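Local coordinates for protein V-type ATP synthase alpha chain (Thermoplasma volcanium, PDB 4O1S) that belongs to the intein family, forming a beta-rich domain of the hedgehog/intein (Hint) class within the sequence of a V-ATPase subunit A, at residues K72-L78 against E140-V146; V6-T10 against I20-D24; G42-L48 against S67-G73. Residue numbers count along the deposited sequence, not the author numbering.

Contact 1: K72-L78 against E140-V146; sequences KGKSSYL and EKGDFDV
V146, L78 and K74 bury the most surface where K72-L78 runs antiparallel to E140-V146. The axes of strands 72-75 and 143-146 come within 4.5 Å, their directions 152° apart. G73 pairs with V146 through G73 N to V146 O (2.7 Å) and V146 N to G73 O (3.0 Å). S75 and F144 pair likewise, S75 N to F144 O and F144 N to S75 O both 2.9 Å. K74 faces D145 as a non-hydrogen-bonded pair, CA to CA 4.8 Å. After S75 the register slips by one, a beta bulge with G142 N 2.9 Å from S76 O. Both chains turn a corner here, S76 leaving the extended region (phi/psi -87/-15) and G142 nearly fully extended (-171/-158), so the paired strands pass from one antiparallel sheet to the next, as bent strands do in the horseshoe-shaped Hint fold. Beyond it Y77 faces K141, and L78 pairs with E140 by L78 N to E140 O and E140 N to L78 O, 3.1 Å each. V146 (chi1 m) lies on the face of S75, L78 and F144, its CG1 3.8 Å from S75 CB and 3.9 Å from L78 CD1. L78, with chi1 near -115°, lays CD2 over the F144 ring face (chi1 m), 3.5 Å from the centroid, a CH-pi contact. On the other face K74, chi1 and chi2 m, curls back, NZ forming salt bridges to D145 OD1 (2.9 Å) and, weaker, D143 OD2 (3.2 Å). S75, chi1 t, donates a hydrogen bond from OG to Y77 O (2.5 Å), across S76. E140 forms a salt bridge with R80.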
loop_
_atom_site.group_PDB
_atom_site.type_symbol
_atom_site.label_atom_id
_atom_site.label_comp_id
_atom_site.label_asym_id
_atom_site.label_seq_id
_atom_site.Cartn_x
_atom_site.Cartn_y
_atom_site.Cartn_z
ATOM N N LYS A 72 10.139 -1.262 -7.552
ATOM C CA LYS A 72 9.410 -0.768 -8.705
ATOM C C LYS A 72 9.376 -1.855 -9.753
ATOM O O LYS A 72 10.417 -2.402 -10.125
ATOM C CB LYS A 72 10.076 0.481 -9.268
ATOM C CG LYS A 72 9.476 0.954 -10.571
ATOM C CD LYS A 72 10.180 2.184 -11.123
ATOM C CE LYS A 72 10.068 2.227 -12.636
ATOM N NZ LYS A 72 10.607 3.516 -13.135
ATOM N N GLY A 73 8.184 -2.173 -10.234
ATOM C CA GLY A 73 8.037 -3.199 -11.247
ATOM C C GLY A 73 7.037 -2.819 -12.317
ATOM O O GLY A 73 6.777 -1.637 -12.567
ATOM N N LYS A 74 6.475 -3.842 -12.954
ATOM C CA LYS A 74 5.465 -3.662 -13.998
ATOM C C LYS A 74 4.269 -4.544 -13.699
ATOM O O LYS A 74 4.415 -5.684 -13.260
ATOM C CB LYS A 74 6.024 -4.027 -15.383
ATOM C CG LYS A 74 6.977 -2.975 -16.022
ATOM C CD LYS A 74 6.278 -1.647 -16.247
ATOM C CE LYS A 74 6.672 -1.016 -17.560
ATOM N NZ LYS A 74 5.986 0.308 -17.675
ATOM N N SER A 75 3.076 -4.020 -13.928
ATOM C CA SER A 75 1.912 -4.890 -13.974
ATOM C C SER A 75 1.085 -4.545 -15.213
ATOM O O SER A 75 1.097 -3.407 -15.696
ATOM C CB SER A 75 1.075 -4.783 -12.707
ATOM O OG SER A 75 -0.187 -5.422 -12.869
ATOM N N SER A 76 0.403 -5.554 -15.732
ATOM C CA SER A 76 -0.495 -5.414 -16.854
ATOM C C SER A 76 -1.853 -5.027 -16.350
ATOM O O SER A 76 -2.728 -4.634 -17.132
ATOM C CB SER A 76 -0.635 -6.765 -17.554
ATOM O OG SER A 76 0.494 -7.017 -18.355
ATOM N N TYR A 77 -2.042 -5.190 -15.046
ATOM C CA TYR A 77 -3.361 -5.044 -14.472
ATOM C C TYR A 77 -3.316 -4.217 -13.215
ATOM O O TYR A 77 -2.392 -4.333 -12.413
ATOM C CB TYR A 77 -3.964 -6.410 -14.140
ATOM C CG TYR A 77 -4.110 -7.275 -15.335
ATOM C CD1 TYR A 77 -5.164 -7.100 -16.207
ATOM C CD2 TYR A 77 -3.171 -8.249 -15.621
ATOM C CE1 TYR A 77 -5.297 -7.886 -17.334
ATOM C CE2 TYR A 77 -3.288 -9.041 -16.748
ATOM C CZ TYR A 77 -4.354 -8.860 -17.601
ATOM O OH TYR A 77 -4.478 -9.647 -18.732
ATOM N N LEU A 78 -4.343 -3.401 -13.044
ATOM C CA LEU A 78 -4.546 -2.665 -11.808
ATOM C C LEU A 78 -6.016 -2.834 -11.393
ATOM O O LEU A 78 -6.923 -2.840 -12.250
ATOM C CB LEU A 78 -4.238 -1.189 -12.036
ATOM C CG LEU A 78 -3.074 -0.497 -11.336
ATOM C CD1 LEU A 78 -2.064 -1.446 -10.708
ATOM C CD2 LEU A 78 -2.408 0.480 -12.312
ATOM N N GLU A 140 -8.476 -2.760 -14.911
ATOM C CA GLU A 140 -7.900 -2.062 -16.052
ATOM C C GLU A 140 -6.640 -2.762 -16.563
ATOM O O GLU A 140 -5.719 -3.077 -15.798
ATOM C CB GLU A 140 -7.586 -0.621 -15.664
ATOM C CG GLU A 140 -7.303 0.272 -16.843
ATOM C CD GLU A 140 -6.886 1.687 -16.432
ATOM O OE1 GLU A 140 -7.458 2.245 -15.462
ATOM O OE2 GLU A 140 -5.978 2.239 -17.087
ATOM N N LYS A 141 -6.611 -3.012 -17.863
ATOM C CA LYS A 141 -5.426 -3.545 -18.513
ATOM C C LYS A 141 -4.628 -2.392 -19.122
ATOM O O LYS A 141 -5.206 -1.501 -19.743
ATOM C CB LYS A 141 -5.838 -4.531 -19.591
ATOM C CG LYS A 141 -4.709 -5.207 -20.300
ATOM C CD LYS A 141 -5.250 -6.451 -20.998
ATOM C CE LYS A 141 -4.155 -7.183 -21.744
ATOM N NZ LYS A 141 -3.493 -6.299 -22.759
ATOM N N GLY A 142 -3.309 -2.401 -18.922
ATOM C CA GLY A 142 -2.415 -1.365 -19.437
ATOM C C GLY A 142 -0.943 -1.735 -19.251
ATOM O O GLY A 142 -0.610 -2.913 -19.121
ATOM N N ASP A 143 -0.053 -0.744 -19.258
ATOM C CA ASP A 143 1.366 -1.005 -18.998
ATOM C C ASP A 143 1.792 -0.190 -17.775
ATOM O O ASP A 143 2.386 0.891 -17.885
ATOM C CB ASP A 143 2.252 -0.700 -20.226
ATOM C CG ASP A 143 3.749 -1.089 -20.010
ATOM O OD1 ASP A 143 4.041 -2.143 -19.369
ATOM O OD2 ASP A 143 4.633 -0.331 -20.496
ATOM N N PHE A 144 1.478 -0.710 -16.602
ATOM C CA PHE A 144 1.618 0.113 -15.428
ATOM C C PHE A 144 2.923 -0.111 -14.702
ATOM O O PHE A 144 3.399 -1.248 -14.540
ATOM C CB PHE A 144 0.460 -0.106 -14.482
ATOM C CG PHE A 144 -0.875 -0.101 -15.155
ATOM C CD1 PHE A 144 -1.477 1.093 -15.513
ATOM C CD2 PHE A 144 -1.554 -1.300 -15.390
ATOM C CE1 PHE A 144 -2.734 1.096 -16.106
ATOM C CE2 PHE A 144 -2.813 -1.315 -15.991
ATOM C CZ PHE A 144 -3.404 -0.119 -16.355
ATOM N N ASP A 145 3.502 1.009 -14.293
ATOM C CA ASP A 145 4.546 1.000 -13.296
ATOM C C ASP A 145 3.916 0.736 -11.936
ATOM O O ASP A 145 2.949 1.404 -11.550
ATOM C CB ASP A 145 5.226 2.360 -13.275
ATOM C CG ASP A 145 6.127 2.558 -14.446
ATOM O OD1 ASP A 145 6.512 1.536 -15.069
ATOM O OD2 ASP A 145 6.454 3.727 -14.718
ATOM N N VAL A 146 4.438 -0.239 -11.204
ATOM C CA VAL A 146 3.913 -0.472 -9.868
ATOM C C VAL A 146 5.047 -0.457 -8.848
ATOM O O VAL A 146 6.214 -0.650 -9.198
ATOM C CB VAL A 146 3.027 -1.757 -9.769
ATOM C CG1 VAL A 146 1.826 -1.629 -10.655
ATOM C CG2 VAL A 146 3.805 -2.993 -10.148
#

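Contact 2: V6-T10 against I20-D24; sequences VSGET and IKIKD. With SO4 (sulfate ion), chain F.
This is a turn-to-helix contact near the N-terminus of the intein, where the type I beta turn S7-T10 docks on the start of helix 22-31. Two backbone carbonyls do the main work: T10 O accepts from I22 N at 2.7 Å, and G8 O from K23 N at 3.0 Å, so amides of the helix's first turn, just after K21 at the N-cap, find acceptors in the turn. G8 CA lies 4.3 Å from K23 CA, and an ideal CB on G8 would clash with K23 CB. The turn closes by T10 N to S7 O (3.1 Å); T10, chi1 m, adds OG1 to S7 O at 2.7 Å. S7 OG accepts from E9 N at 3.0 Å, an ST turn, and also donates to sulfate O1 at 3.3 Å. I22, chi1 t, pushes CG2 to 3.2 Å from S7 O and 4.1 Å from V6 CG2. E9 OE1 makes a long salt bridge to K21 NZ (3.7 Å), while K23, chi1 p, ties NZ to D24 OD1 at 2.8 Å. Strand 88-91 packs on V6, S7 and T10, and Y147 of strand 143-149, hydrogen-bonded through its backbone to V6, lies against I22 and K23.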
loop_
_atom_site.group_PDB
_atom_site.type_symbol
_atom_site.label_atom_id
_atom_site.label_comp_id
_atom_site.label_asym_id
_atom_site.label_seq_id
_atom_site.Cartn_x
_atom_site.Cartn_y
_atom_site.Cartn_z
ATOM N N VAL A 6 1.439 -1.445 -5.713
ATOM C CA VAL A 6 0.454 -0.380 -5.850
ATOM C C VAL A 6 0.840 0.609 -6.964
ATOM O O VAL A 6 1.993 0.647 -7.443
ATOM C CB VAL A 6 0.287 0.394 -4.522
ATOM C CG1 VAL A 6 -0.061 -0.569 -3.376
ATOM C CG2 VAL A 6 1.559 1.168 -4.207
ATOM N N SER A 7 -0.140 1.397 -7.391
ATOM C CA SER A 7 0.096 2.393 -8.418
ATOM C C SER A 7 1.044 3.459 -7.893
ATOM O O SER A 7 1.155 3.674 -6.681
ATOM C CB SER A 7 -1.220 3.027 -8.852
ATOM O OG SER A 7 -1.013 4.384 -9.201
ATOM N N GLY A 8 1.722 4.140 -8.806
ATOM C CA GLY A 8 2.746 5.082 -8.404
ATOM C C GLY A 8 2.135 6.323 -7.799
ATOM O O GLY A 8 2.834 7.160 -7.213
ATOM N N GLU A 9 0.818 6.443 -7.945
ATOM C CA GLU A 9 0.102 7.636 -7.492
ATOM C C GLU A 9 -0.290 7.477 -6.042
ATOM O O GLU A 9 -0.809 8.393 -5.435
ATOM C CB GLU A 9 -1.147 7.855 -8.338
ATOM C CG GLU A 9 -0.833 8.120 -9.797
ATOM C CD GLU A 9 -0.172 9.481 -10.006
ATOM O OE1 GLU A 9 -0.471 10.406 -9.202
ATOM O OE2 GLU A 9 0.632 9.621 -10.971
ATOM N N THR A 10 -0.030 6.297 -5.497
ATOM C CA THR A 10 -0.456 5.968 -4.161
ATOM C C THR A 10 0.297 6.834 -3.169
ATOM O O THR A 10 1.526 6.852 -3.170
ATOM C CB THR A 10 -0.175 4.481 -3.851
ATOM O OG1 THR A 10 -0.806 3.653 -4.838
ATOM C CG2 THR A 10 -0.680 4.103 -2.449
ATOM N N ILE A 20 3.477 11.666 0.534
ATOM C CA ILE A 20 4.200 11.587 -0.716
ATOM C C ILE A 20 3.708 10.414 -1.566
ATOM O O ILE A 20 3.394 9.324 -1.053
ATOM C CB ILE A 20 5.728 11.491 -0.462
ATOM C CG1 ILE A 20 6.506 11.752 -1.742
ATOM C CG2 ILE A 20 6.128 10.124 0.102
ATOM C CD1 ILE A 20 7.992 11.742 -1.515
ATOM N N LYS A 21 3.605 10.662 -2.866
ATOM C CA LYS A 21 3.226 9.621 -3.804
ATOM C C LYS A 21 4.386 8.647 -3.899
ATOM O O LYS A 21 5.547 9.071 -3.972
ATOM C CB LYS A 21 2.958 10.230 -5.173
ATOM C CG LYS A 21 1.688 11.045 -5.263
ATOM C CD LYS A 21 1.515 11.549 -6.666
ATOM C CE LYS A 21 0.732 12.835 -6.712
ATOM N NZ LYS A 21 1.086 13.542 -7.963
ATOM N N ILE A 22 4.088 7.351 -3.900
ATOM C CA ILE A 22 5.147 6.339 -3.900
ATOM C C ILE A 22 6.114 6.472 -5.097
ATOM O O ILE A 22 7.314 6.278 -4.959
ATOM C CB ILE A 22 4.590 4.907 -3.751
ATOM C CG1 ILE A 22 5.715 3.922 -3.426
ATOM C CG2 ILE A 22 3.804 4.472 -4.994
ATOM C CD1 ILE A 22 5.229 2.619 -2.689
ATOM N N LYS A 23 5.610 6.860 -6.258
ATOM C CA LYS A 23 6.496 6.995 -7.405
ATOM C C LYS A 23 7.498 8.139 -7.222
ATOM O O LYS A 23 8.626 8.066 -7.720
ATOM C CB LYS A 23 5.697 7.180 -8.694
ATOM C CG LYS A 23 5.111 8.566 -8.867
ATOM C CD LYS A 23 4.276 8.588 -10.128
ATOM C CE LYS A 23 3.677 9.954 -10.370
ATOM N NZ LYS A 23 4.682 10.995 -10.048
ATOM N N ASP A 24 7.101 9.184 -6.498
ATOM C CA ASP A 24 8.003 10.308 -6.261
ATOM C C ASP A 24 9.071 9.946 -5.237
ATOM O O ASP A 24 10.264 10.278 -5.401
ATOM C CB ASP A 24 7.234 11.550 -5.808
ATOM C CG ASP A 24 6.307 12.085 -6.885
ATOM O OD1 ASP A 24 6.575 11.802 -8.080
ATOM O OD2 ASP A 24 5.310 12.768 -6.544
HETATM S S SO4 F . -1.662 4.871 -13.541
HETATM O O1 SO4 F . -2.289 4.815 -12.210
HETATM O O2 SO4 F . -0.350 4.213 -13.525
HETATM O O3 SO4 F . -2.532 4.201 -14.513
HETATM O O4 SO4 F . -1.462 6.264 -13.956
#

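Contact 3: G42-L48 against S67-G73; sequences GEEIIHL and SRLLYKG
Strand 43-48 lies antiparallel to strand 67-73, axes 4.7 Å apart at closest and 160° between their directions. E44 and K72 form a hydrogen-bonded pair (E44 N to K72 O 3.0 Å, K72 N to E44 O 2.9 Å), as do I46 and L70 (I46 N to L70 O 2.8 Å, L70 N to I46 O 2.9 Å). I45 opposite Y71 and H47 opposite L69 are non-hydrogen-bonded pairs, with CA atoms 4.6 and 4.7 Å apart. On one face L70, chi1 m and chi2 t, is the bump filling the hollow between I46 and L48: its CD1 is 4.3 Å from I46 CD1, its CG 4.0 Å from L48 CD2. Y26 of helix 22-31 covers I46 and L70, and its OH is hydrogen-bonded to the carboxylate of E44, which forms a salt bridge with R30. On the other face I45, chi1 m, is the wedge, CG2 4.1 Å from L69 CD1 and CG1 4.3 Å from Y71 CD1 at the edge of the tyrosine ring. G73, where a CB would clash with Y71 OH, leaves a hollow for the end of that side chain. L69 CD2 comes 3.2 Å from H47 ND1. At the far end R68 O receives L48 N (2.7 Å) and H47 ND1 (3.2 Å). This is the long beta hairpin of strands 43-58 and 61-75 in the antiparallel sheet of the Hint-type intein domain.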
loop_
_atom_site.group_PDB
_atom_site.type_symbol
_atom_site.label_atom_id
_atom_site.label_comp_id
_atom_site.label_asym_id
_atom_site.label_seq_id
_atom_site.Cartn_x
_atom_site.Cartn_y
_atom_site.Cartn_z
ATOM N N GLY A 42 12.894 -6.260 -15.616
ATOM C CA GLY A 42 11.753 -5.392 -15.348
ATOM C C GLY A 42 11.475 -5.045 -13.888
ATOM O O GLY A 42 10.645 -4.193 -13.600
ATOM N N GLU A 43 12.157 -5.701 -12.960
ATOM C CA GLU A 43 12.044 -5.338 -11.565
ATOM C C GLU A 43 13.257 -4.560 -11.103
ATOM O O GLU A 43 14.352 -4.700 -11.645
ATOM C CB GLU A 43 11.909 -6.570 -10.709
ATOM C CG GLU A 43 10.721 -7.391 -11.044
ATOM C CD GLU A 43 10.676 -8.644 -10.215
ATOM O OE1 GLU A 43 11.746 -9.257 -10.019
ATOM O OE2 GLU A 43 9.579 -9.010 -9.743
ATOM N N GLU A 44 13.052 -3.745 -10.078
ATOM C CA GLU A 44 14.131 -2.952 -9.525
ATOM C C GLU A 44 13.921 -2.701 -8.039
ATOM O O GLU A 44 12.780 -2.509 -7.565
ATOM C CB GLU A 44 14.252 -1.630 -10.259
ATOM C CG GLU A 44 15.523 -0.907 -9.913
ATOM C CD GLU A 44 15.665 0.400 -10.670
ATOM O OE1 GLU A 44 14.997 1.398 -10.292
ATOM O OE2 GLU A 44 16.450 0.419 -11.647
ATOM N N ILE A 45 15.030 -2.698 -7.304
ATOM C CA ILE A 45 14.984 -2.499 -5.862
ATOM C C ILE A 45 15.971 -1.431 -5.380
ATOM O O ILE A 45 17.114 -1.328 -5.869
ATOM C CB ILE A 45 15.230 -3.824 -5.126
ATOM C CG1 ILE A 45 14.070 -4.775 -5.382
ATOM C CG2 ILE A 45 15.359 -3.604 -3.639
ATOM C CD1 ILE A 45 14.451 -6.237 -5.269
ATOM N N ILE A 46 15.521 -0.620 -4.430
ATOM C CA ILE A 46 16.436 0.296 -3.807
ATOM C C ILE A 46 16.571 -0.108 -2.365
ATOM O O ILE A 46 15.583 -0.302 -1.643
ATOM C CB ILE A 46 15.984 1.764 -3.874
ATOM C CG1 ILE A 46 15.461 2.136 -5.262
ATOM C CG2 ILE A 46 17.135 2.687 -3.449
ATOM C CD1 ILE A 46 14.763 3.487 -5.242
ATOM N N HIS A 47 17.815 -0.244 -1.950
ATOM C CA HIS A 47 18.091 -0.492 -0.563
ATOM C C HIS A 47 18.490 0.841 0.087
ATOM O O HIS A 47 19.431 1.513 -0.334
ATOM C CB HIS A 47 19.163 -1.583 -0.437
ATOM C CG HIS A 47 19.454 -1.989 0.972
ATOM N ND1 HIS A 47 18.527 -1.872 1.985
ATOM C CD2 HIS A 47 20.582 -2.477 1.545
ATOM C CE1 HIS A 47 19.066 -2.291 3.117
ATOM N NE2 HIS A 47 20.312 -2.663 2.876
ATOM N N LEU A 48 17.743 1.229 1.101
ATOM C CA LEU A 48 17.880 2.547 1.685
ATOM C C LEU A 48 18.928 2.575 2.789
ATOM O O LEU A 48 18.792 1.865 3.786
ATOM C CB LEU A 48 16.524 2.992 2.266
ATOM C CG LEU A 48 15.516 3.696 1.351
ATOM C CD1 LEU A 48 15.791 3.460 -0.126
ATOM C CD2 LEU A 48 14.152 3.235 1.714
ATOM N N SER A 67 11.098 1.482 6.877
ATOM C CA SER A 67 11.184 0.739 5.626
ATOM C C SER A 67 12.566 0.859 4.991
ATOM O O SER A 67 13.095 1.971 4.859
ATOM C CB SER A 67 10.151 1.265 4.663
ATOM O OG SER A 67 9.803 0.243 3.757
ATOM N N ARG A 68 13.142 -0.280 4.593
ATOM C CA ARG A 68 14.532 -0.310 4.115
ATOM C C ARG A 68 14.695 -0.644 2.640
ATOM O O ARG A 68 15.741 -0.378 2.058
ATOM C CB ARG A 68 15.408 -1.209 5.007
ATOM C CG ARG A 68 15.499 -0.637 6.427
ATOM C CD ARG A 68 16.607 -1.208 7.316
ATOM N NE ARG A 68 16.528 -2.656 7.527
ATOM C CZ ARG A 68 15.851 -3.247 8.512
ATOM N NH1 ARG A 68 15.164 -2.519 9.387
ATOM N NH2 ARG A 68 15.853 -4.573 8.619
ATOM N N LEU A 69 13.654 -1.217 2.039
ATOM C CA LEU A 69 13.648 -1.521 0.609
ATOM C C LEU A 69 12.457 -0.892 -0.093
ATOM O O LEU A 69 11.348 -0.887 0.445
ATOM C CB LEU A 69 13.574 -3.020 0.372
ATOM C CG LEU A 69 14.772 -3.857 0.769
ATOM C CD1 LEU A 69 14.662 -5.174 0.066
ATOM C CD2 LEU A 69 16.049 -3.170 0.384
ATOM N N LEU A 70 12.694 -0.377 -1.296
ATOM C CA LEU A 70 11.614 0.057 -2.160
ATOM C C LEU A 70 11.721 -0.779 -3.407
ATOM O O LEU A 70 12.819 -1.183 -3.796
ATOM C CB LEU A 70 11.751 1.529 -2.554
ATOM C CG LEU A 70 11.864 2.553 -1.433
ATOM C CD1 LEU A 70 11.961 3.940 -2.027
ATOM C CD2 LEU A 70 10.695 2.440 -0.478
ATOM N N TYR A 71 10.572 -1.014 -4.031
ATOM C CA TYR A 71 10.473 -1.819 -5.230
ATOM C C TYR A 71 9.702 -1.069 -6.312
ATOM O O TYR A 71 8.748 -0.317 -6.038
ATOM C CB TYR A 71 9.798 -3.161 -4.899
ATOM C CG TYR A 71 9.253 -3.929 -6.099
ATOM C CD1 TYR A 71 10.091 -4.704 -6.898
ATOM C CD2 TYR A 71 7.896 -3.895 -6.422
ATOM C CE1 TYR A 71 9.591 -5.414 -7.990
ATOM C CE2 TYR A 71 7.391 -4.601 -7.514
ATOM C CZ TYR A 71 8.243 -5.353 -8.287
ATOM O OH TYR A 71 7.746 -6.055 -9.358
ATOM N N LYS A 72 10.139 -1.262 -7.552
ATOM C CA LYS A 72 9.410 -0.768 -8.705
ATOM C C LYS A 72 9.376 -1.855 -9.753
ATOM O O LYS A 72 10.417 -2.402 -10.125
ATOM C CB LYS A 72 10.076 0.481 -9.268
ATOM C CG LYS A 72 9.476 0.954 -10.571
ATOM C CD LYS A 72 10.180 2.184 -11.123
ATOM C CE LYS A 72 10.068 2.227 -12.636
ATOM N NZ LYS A 72 10.607 3.516 -13.135
ATOM N N GLY A 73 8.184 -2.173 -10.234
ATOM C CA GLY A 73 8.037 -3.199 -11.247
ATOM C C GLY A 73 7.037 -2.819 -12.317
ATOM O O GLY A 73 6.777 -1.637 -12.567
#

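How the contacts relate
One antiparallel sheet ties the three together: strand 61-75 pairs with 43-58 in contact 3 and with 143-149 in contact 1, and strand 6-7 of contact 2 borders 143-149. Contacts 1 and 3 share K72 and G73, centres about 16 Å apart. Contacts 1 and 2, centres about 13 Å apart, touch where V146 CB meets V6 O at 3.5 Å. The sulfate, probably from the crystallisation liquor, is hydrogen-bonded to S7 and R80, the salt-bridge partner of E140, and lies about 3 Å (nearest atoms) from the F144 side chain. The buffer molecule EPE is hydrogen-bonded to K74 O, weakly to S75 OG, in contact 1, and lies about 3 Å (nearest atoms) from contact 3's Y71 side chain.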